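Side-chain contacts in homoserine dehydrogenase (Staphylococcus aureus M1064, PDB 4PG7), which catalyses the reversible NAD(P)-dependent reduction of aspartate semialdehyde to L-homoserine in the aspartic acid pathway: residues G180-I185 and R246-V251; P213-E218 and A222-V227. All blocks are in the same frame, centred on the assembly; numbering follows the deposited sequence.

Interaction 1: residues G180-I185 and R246-V251; sequences GTSNFI and RGISGV. With LYS (lysine), chain K.
S182, in the first turn of helix 180-192, and I248, in the loop that follows strand 244-245, make the closest backbone approach, their CA atoms 7.0 Å apart. I248 opens a type I turn closed by the V251 N to I248 O bond, and it alone carries the loop's side of the contact. Its CG1 lies between the backbone N and carbonyl carbon (chi1 61°), and the extended end carries CD1 to the helix. There CD1 packs 3.7 Å from I185 CG2 and 3.7 Å from S182 O. Isoleucine at 248 is long enough to reach the helix while also touching F196 and L268; the branch of I185 meets it as the residue faces helix 196-205. Small S182 lets the methyl near its carbonyl, and its hydroxyl makes a weak bond to D216 O. R246 and G250 belong to the pocket of the bound lysine, with T252, D438 and K439. The ligand NZ sits 3.3 Å above the R246 guanidinium plane, toward the rim, while R246 NH1 bonds to V440 O. Two cationic groups this close would probably depress the ionisation of the amine. The helix contact itself is buried van der Waals packing of one methyl, against apolar I185 and polar atoms of S182.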
ATOM      1  N   GLY A 180       8.787  -6.328  12.616  1.00 26.43           N
ATOM      2  CA  GLY A 180       7.858  -7.455  12.792  1.00 26.13           C
ATOM      3  C   GLY A 180       7.911  -8.074  14.179  1.00 26.10           C
ATOM      4  O   GLY A 180       6.882  -8.400  14.767  1.00 25.09           O
ATOM      5  N   THR A 181       9.118  -8.233  14.707  1.00 27.38           N
ATOM      6  CA  THR A 181       9.298  -8.920  16.000  1.00 28.34           C
ATOM      7  C   THR A 181       8.676  -8.157  17.163  1.00 27.38           C
ATOM      8  O   THR A 181       7.993  -8.755  18.006  1.00 26.01           O
ATOM      9  CB  THR A 181      10.795  -9.154  16.277  1.00 30.69           C
ATOM     10  OG1 THR A 181      11.314 -10.039  15.272  1.00 33.58           O
ATOM     11  CG2 THR A 181      10.998  -9.757  17.652  1.00 32.07           C
ATOM     12  N   SER A 182       8.898  -6.845  17.207  1.00 25.24           N
ATOM     13  CA  SER A 182       8.296  -6.040  18.265  1.00 26.31           C
ATOM     14  C   SER A 182       6.793  -5.982  18.169  1.00 23.71           C
ATOM     15  O   SER A 182       6.108  -6.014  19.167  1.00 23.35           O
ATOM     16  CB  SER A 182       8.794  -4.609  18.239  1.00 27.16           C
ATOM     17  OG  SER A 182      10.109  -4.522  18.723  1.00 35.02           O
ATOM     18  N   ASN A 183       6.276  -5.865  16.951  1.00 23.85           N
ATOM     19  CA  ASN A 183       4.849  -5.864  16.776  1.00 22.50           C
ATOM     20  C   ASN A 183       4.250  -7.194  17.176  1.00 22.36           C
ATOM     21  O   ASN A 183       3.189  -7.234  17.811  1.00 22.95           O
ATOM     22  CB  ASN A 183       4.462  -5.534  15.346  1.00 22.07           C
ATOM     23  CG  ASN A 183       3.052  -5.020  15.260  1.00 22.85           C
ATOM     24  OD1 ASN A 183       2.674  -4.110  16.021  1.00 23.93           O
ATOM     25  ND2 ASN A 183       2.257  -5.571  14.351  1.00 21.99           N
ATOM     26  N   PHE A 184       4.918  -8.281  16.819  1.00 23.65           N
ATOM     27  CA  PHE A 184       4.472  -9.626  17.235  1.00 24.80           C
ATOM     28  C   PHE A 184       4.356  -9.712  18.752  1.00 25.24           C
ATOM     29  O   PHE A 184       3.362 -10.202  19.293  1.00 24.22           O
ATOM     30  CB  PHE A 184       5.419 -10.707  16.719  1.00 26.55           C
ATOM     31  CG  PHE A 184       4.993 -12.111  17.094  1.00 27.91           C
ATOM     32  CD1 PHE A 184       4.185 -12.860  16.255  1.00 30.99           C
ATOM     33  CD2 PHE A 184       5.371 -12.665  18.305  1.00 29.75           C
ATOM     34  CE1 PHE A 184       3.757 -14.159  16.619  1.00 31.24           C
ATOM     35  CE2 PHE A 184       4.959 -13.942  18.679  1.00 30.84           C
ATOM     36  CZ  PHE A 184       4.138 -14.684  17.835  1.00 30.67           C
ATOM     37  N   ILE A 185       5.376  -9.213  19.445  1.00 25.94           N
ATOM     38  CA  ILE A 185       5.397  -9.277  20.899  1.00 24.74           C
ATOM     39  C   ILE A 185       4.250  -8.482  21.491  1.00 25.07           C
ATOM     40  O   ILE A 185       3.547  -8.960  22.402  1.00 24.01           O
ATOM     41  CB  ILE A 185       6.765  -8.791  21.433  1.00 25.47           C
ATOM     42  CG1 ILE A 185       7.828  -9.835  21.106  1.00 26.97           C
ATOM     43  CG2 ILE A 185       6.717  -8.540  22.932  1.00 24.70           C
ATOM     44  CD1 ILE A 185       9.260  -9.353  21.205  1.00 27.71           C
ATOM     45  N   ARG A 246      13.020   4.746  21.687  1.00 31.32           N
ATOM     46  CA  ARG A 246      12.732   3.940  22.863  1.00 29.31           C
ATOM     47  C   ARG A 246      12.093   2.642  22.377  1.00 27.75           C
ATOM     48  O   ARG A 246      11.226   2.659  21.499  1.00 27.18           O
ATOM     49  CB  ARG A 246      11.778   4.678  23.814  1.00 29.45           C
ATOM     50  CG  ARG A 246      11.173   3.793  24.909  1.00 29.90           C
ATOM     51  CD  ARG A 246      10.039   4.483  25.658  1.00 30.10           C
ATOM     52  NE  ARG A 246      10.520   5.532  26.542  1.00 31.41           N
ATOM     53  CZ  ARG A 246       9.787   6.531  27.038  1.00 31.96           C
ATOM     54  NH1 ARG A 246       8.501   6.689  26.733  1.00 29.96           N
ATOM     55  NH2 ARG A 246      10.373   7.415  27.835  1.00 34.57           N
ATOM     56  N   GLY A 247      12.497   1.524  22.960  1.00 27.46           N
ATOM     57  CA  GLY A 247      12.005   0.214  22.568  1.00 28.04           C
ATOM     58  C   GLY A 247      10.759  -0.162  23.326  1.00 28.02           C
ATOM     59  O   GLY A 247      10.149   0.692  23.956  1.00 27.18           O
ATOM     60  N   ILE A 248      10.424  -1.452  23.285  1.00 29.58           N
ATOM     61  CA  ILE A 248       9.208  -1.968  23.905  1.00 29.57           C
ATOM     62  C   ILE A 248       9.438  -2.717  25.208  1.00 29.29           C
ATOM     63  O   ILE A 248       8.478  -3.166  25.828  1.00 28.75           O
ATOM     64  CB  ILE A 248       8.404  -2.900  22.947  1.00 29.48           C
ATOM     65  CG1 ILE A 248       9.211  -4.124  22.525  1.00 28.72           C
ATOM     66  CG2 ILE A 248       7.931  -2.133  21.719  1.00 28.61           C
ATOM     67  CD1 ILE A 248       8.328  -5.269  22.073  1.00 28.89           C
ATOM     68  N   SER A 249      10.683  -2.833  25.666  1.00 30.08           N
ATOM     69  CA  SER A 249      10.951  -3.698  26.824  1.00 32.21           C
ATOM     70  C   SER A 249      10.330  -3.177  28.122  1.00 31.81           C
ATOM     71  O   SER A 249      10.097  -3.948  29.063  1.00 32.81           O
ATOM     72  CB  SER A 249      12.455  -3.952  27.000  1.00 35.71           C
ATOM     73  OG  SER A 249      13.114  -2.802  27.490  1.00 38.57           O
ATOM     74  N   GLY A 250      10.017  -1.890  28.155  1.00 29.17           N
ATOM     75  CA  GLY A 250       9.322  -1.281  29.300  1.00 29.55           C
ATOM     76  C   GLY A 250       7.794  -1.226  29.207  1.00 28.89           C
ATOM     77  O   GLY A 250       7.130  -0.805  30.149  1.00 26.81           O
ATOM     78  N   VAL A 251       7.215  -1.678  28.081  1.00 29.39           N
ATOM     79  CA  VAL A 251       5.758  -1.740  27.958  1.00 27.29           C
ATOM     80  C   VAL A 251       5.230  -2.904  28.801  1.00 27.73           C
ATOM     81  O   VAL A 251       5.709  -4.025  28.677  1.00 28.65           O
ATOM     82  CB  VAL A 251       5.319  -1.919  26.477  1.00 26.98           C
ATOM     83  CG1 VAL A 251       3.810  -2.050  26.358  1.00 25.72           C
ATOM     84  CG2 VAL A 251       5.797  -0.744  25.638  1.00 27.05           C
TER
HETATM   85  N   LYS K 509       7.683  -1.038  34.299  1.00 56.65           N
HETATM   86  CA  LYS K 509       8.662   0.012  33.858  1.00 59.62           C
HETATM   87  C   LYS K 509       8.538   1.305  34.659  1.00 60.06           C
HETATM   88  O   LYS K 509       8.859   2.397  34.155  1.00 53.74           O
HETATM   89  CB  LYS K 509       8.481   0.316  32.370  1.00 54.84           C
HETATM   90  CG  LYS K 509       9.632   1.086  31.755  1.00 58.66           C
HETATM   91  CD  LYS K 509       9.167   2.314  30.989  1.00 55.09           C
HETATM   92  CE  LYS K 509      10.368   3.108  30.527  1.00 54.44           C
HETATM   93  NZ  LYS K 509      10.007   4.340  29.776  1.00 55.14           N
HETATM   94  OXT LYS K 509       8.133   1.268  35.831  1.00 63.48           O

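Interaction 2: residues P213-E218 and A222-V227; sequences PTDDVE and AARKVV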
ATOM      1  N   PRO A 213      17.630 -10.371  21.031  1.00 44.85           N
ATOM      2  CA  PRO A 213      16.623  -9.694  20.251  1.00 42.42           C
ATOM      3  C   PRO A 213      16.765  -8.153  20.310  1.00 39.27           C
ATOM      4  O   PRO A 213      15.890  -7.472  19.815  1.00 34.65           O
ATOM      5  CB  PRO A 213      15.352 -10.130  20.954  1.00 41.68           C
ATOM      6  CG  PRO A 213      15.750 -10.121  22.401  1.00 42.95           C
ATOM      7  CD  PRO A 213      17.227 -10.434  22.447  1.00 44.30           C
ATOM      8  N   THR A 214      17.851  -7.627  20.904  1.00 37.36           N
ATOM      9  CA  THR A 214      18.071  -6.178  21.142  1.00 37.94           C
ATOM     10  C   THR A 214      17.738  -5.278  19.970  1.00 36.08           C
ATOM     11  O   THR A 214      17.077  -4.255  20.124  1.00 35.43           O
ATOM     12  CB  THR A 214      19.559  -5.898  21.524  1.00 39.27           C
ATOM     13  OG1 THR A 214      19.866  -6.592  22.717  1.00 42.57           O
ATOM     14  CG2 THR A 214      19.830  -4.419  21.738  1.00 40.32           C
ATOM     15  N   ASP A 215      18.220  -5.643  18.794  1.00 35.61           N
ATOM     16  CA  ASP A 215      18.011  -4.831  17.606  1.00 39.27           C
ATOM     17  C   ASP A 215      16.516  -4.610  17.318  1.00 37.60           C
ATOM     18  O   ASP A 215      16.118  -3.546  16.824  1.00 38.72           O
ATOM     19  CB  ASP A 215      18.678  -5.503  16.412  1.00 41.74           C
ATOM     20  CG  ASP A 215      18.903  -4.562  15.272  1.00 44.88           C
ATOM     21  OD1 ASP A 215      19.665  -3.594  15.452  1.00 48.21           O
ATOM     22  OD2 ASP A 215      18.337  -4.801  14.181  1.00 48.87           O
ATOM     23  N   ASP A 216      15.706  -5.614  17.628  1.00 34.53           N
ATOM     24  CA  ASP A 216      14.246  -5.558  17.465  1.00 35.37           C
ATOM     25  C   ASP A 216      13.591  -4.807  18.617  1.00 34.35           C
ATOM     26  O   ASP A 216      12.925  -3.779  18.433  1.00 32.78           O
ATOM     27  CB  ASP A 216      13.650  -6.984  17.430  1.00 37.67           C
ATOM     28  CG  ASP A 216      14.095  -7.779  16.224  1.00 41.53           C
ATOM     29  OD1 ASP A 216      14.340  -7.189  15.143  1.00 39.58           O
ATOM     30  OD2 ASP A 216      14.123  -9.023  16.352  1.00 54.45           O
ATOM     31  N   VAL A 217      13.808  -5.348  19.802  1.00 32.76           N
ATOM     32  CA  VAL A 217      13.145  -4.926  21.033  1.00 34.27           C
ATOM     33  C   VAL A 217      13.514  -3.519  21.483  1.00 31.52           C
ATOM     34  O   VAL A 217      12.686  -2.828  22.058  1.00 31.15           O
ATOM     35  CB  VAL A 217      13.438  -5.968  22.131  1.00 37.85           C
ATOM     36  CG1 VAL A 217      13.308  -5.399  23.528  1.00 41.01           C
ATOM     37  CG2 VAL A 217      12.518  -7.166  21.938  1.00 39.58           C
ATOM     38  N   GLU A 218      14.730  -3.072  21.201  1.00 31.36           N
ATOM     39  CA  GLU A 218      15.141  -1.706  21.573  1.00 34.13           C
ATOM     40  C   GLU A 218      14.851  -0.682  20.480  1.00 32.27           C
ATOM     41  O   GLU A 218      15.213   0.504  20.596  1.00 32.42           O
ATOM     42  CB  GLU A 218      16.628  -1.688  21.973  1.00 35.94           C
ATOM     43  CG  GLU A 218      16.927  -2.562  23.174  1.00 38.99           C
ATOM     44  CD  GLU A 218      16.095  -2.199  24.370  1.00 43.33           C
ATOM     45  OE1 GLU A 218      15.840  -0.994  24.607  1.00 47.66           O
ATOM     46  OE2 GLU A 218      15.696  -3.123  25.085  1.00 49.14           O
ATOM     47  N   ALA A 222      13.898  -0.512  13.704  1.00 32.89           N
ATOM     48  CA  ALA A 222      12.863   0.425  13.329  1.00 31.07           C
ATOM     49  C   ALA A 222      13.435   1.832  13.089  1.00 29.57           C
ATOM     50  O   ALA A 222      13.021   2.512  12.152  1.00 27.71           O
ATOM     51  CB  ALA A 222      11.785   0.466  14.392  1.00 31.77           C
ATOM     52  N   ALA A 223      14.391   2.256  13.912  1.00 28.75           N
ATOM     53  CA  ALA A 223      15.016   3.573  13.729  1.00 30.49           C
ATOM     54  C   ALA A 223      15.797   3.664  12.415  1.00 30.22           C
ATOM     55  O   ALA A 223      15.729   4.676  11.711  1.00 29.64           O
ATOM     56  CB  ALA A 223      15.914   3.919  14.906  1.00 31.03           C
ATOM     57  N   ARG A 224      16.489   2.593  12.048  1.00 30.86           N
ATOM     58  CA  ARG A 224      17.143   2.556  10.732  1.00 31.92           C
ATOM     59  C   ARG A 224      16.128   2.721   9.605  1.00 30.01           C
ATOM     60  O   ARG A 224      16.356   3.471   8.668  1.00 31.46           O
ATOM     61  CB  ARG A 224      17.963   1.273  10.561  1.00 34.18           C
ATOM     62  CG  ARG A 224      19.176   1.220  11.487  1.00 37.04           C
ATOM     63  CD  ARG A 224      20.123   0.077  11.146  1.00 39.59           C
ATOM     64  NE  ARG A 224      19.411  -1.194  11.142  1.00 41.96           N
ATOM     65  CZ  ARG A 224      19.445  -2.115  12.104  1.00 43.85           C
ATOM     66  NH1 ARG A 224      20.182  -1.936  13.194  1.00 46.95           N
ATOM     67  NH2 ARG A 224      18.732  -3.232  11.965  1.00 43.53           N
ATOM     68  N   LYS A 225      14.994   2.046   9.702  1.00 30.67           N
ATOM     69  CA  LYS A 225      13.964   2.168   8.676  1.00 31.13           C
ATOM     70  C   LYS A 225      13.324   3.541   8.637  1.00 30.15           C
ATOM     71  O   LYS A 225      12.894   3.991   7.571  1.00 30.95           O
ATOM     72  CB  LYS A 225      12.908   1.068   8.826  1.00 32.81           C
ATOM     73  CG  LYS A 225      13.458  -0.296   8.407  1.00 33.52           C
ATOM     74  CD  LYS A 225      12.547  -1.427   8.832  1.00 34.01           C
ATOM     75  CE  LYS A 225      13.143  -2.798   8.479  1.00 34.32           C
ATOM     76  NZ  LYS A 225      12.543  -3.827   9.370  1.00 36.97           N
ATOM     77  N   VAL A 226      13.250   4.210   9.786  1.00 28.52           N
ATOM     78  CA  VAL A 226      12.800   5.594   9.832  1.00 27.64           C
ATOM     79  C   VAL A 226      13.776   6.533   9.120  1.00 28.40           C
ATOM     80  O   VAL A 226      13.346   7.453   8.426  1.00 29.31           O
ATOM     81  CB  VAL A 226      12.606   6.064  11.282  1.00 27.89           C
ATOM     82  CG1 VAL A 226      12.463   7.576  11.349  1.00 28.21           C
ATOM     83  CG2 VAL A 226      11.381   5.389  11.865  1.00 27.48           C
ATOM     84  N   VAL A 227      15.078   6.329   9.305  1.00 29.59           N
ATOM     85  CA  VAL A 227      16.075   7.090   8.536  1.00 31.97           C
ATOM     86  C   VAL A 227      15.851   6.894   7.036  1.00 32.14           C
ATOM     87  O   VAL A 227      15.792   7.852   6.269  1.00 33.21           O
ATOM     88  CB  VAL A 227      17.515   6.683   8.877  1.00 32.94           C
ATOM     89  CG1 VAL A 227      18.500   7.398   7.954  1.00 34.92           C
ATOM     90  CG2 VAL A 227      17.846   6.994  10.325  1.00 33.94           C
TER
HETATM   91  O   HOH W   1      13.349  -2.321  16.169  1.00 29.10           O
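In D215 the first torsion turns CG away from the backbone N (chi1 -161°), and in R224 a bend at the third torsion (chi3 -55°) swings the guanidinium round to meet the carboxylate. The two side chains cross at about a right angle, yet their flat ends lie almost in one plane, 11° apart. The result is an end-on, two-pronged salt bridge: R224 NH1 donates to D215 OD1 at 2.8 Å, and R224 NH2 donates to D215 OD2 at 2.7 Å. Each oxygen uses its syn lone pair, both bonds are fairly straight, and both acceptors stay close to the guanidinium plane. Aspartate suits the place because its short side chain holds the carboxylate close to helix 214-217, while the long arginine spans the gap from helix 220-234. R224 NH2 also has a weak, long ion pair with D221 OD1.

A water makes a second bridge, between backbones. It donates to D215 O at 3.1 Å and to D216 O at 2.7 Å, and accepts from A222 N at 3.1 Å. A222 is in the first turn of its helix, where the backbone N-H groups lack the usual partner four residues back, and the water supplies one. Alanine is small enough to pack, with A223, on V283 of strand 278-289. At the start of the short helix, P213 O accepts from D216 N and V217 N; proline, which has no N-H, suits this N-cap position because no helical bond calls for one there. Two parallel prongs fix the rotation of both charged ends, and salt bridge and water together probably help fix how helix 220-234 follows the short helix 214-217.

From the N terminus, the chain passes 180-185 at the start of helix 180-192, then helix 196-205, and reaches 213-218 and 222-227, which interaction 2 joins by closing a short loop with three residues between the segments. It continues along helix 220-234 to strand 244-245 and the loop 246-251, where interaction 1 closes a far longer loop. Interaction 2 therefore lies wholly within the span of interaction 1, and the two do not cross. They are also neighbours in space, with centres 10 Å apart: I248 N probably bonds to V217 O at 2.9 Å. Helix 214-217 thus connects helix 180-192, the start of helix 220-234 and the lysine-binding loop.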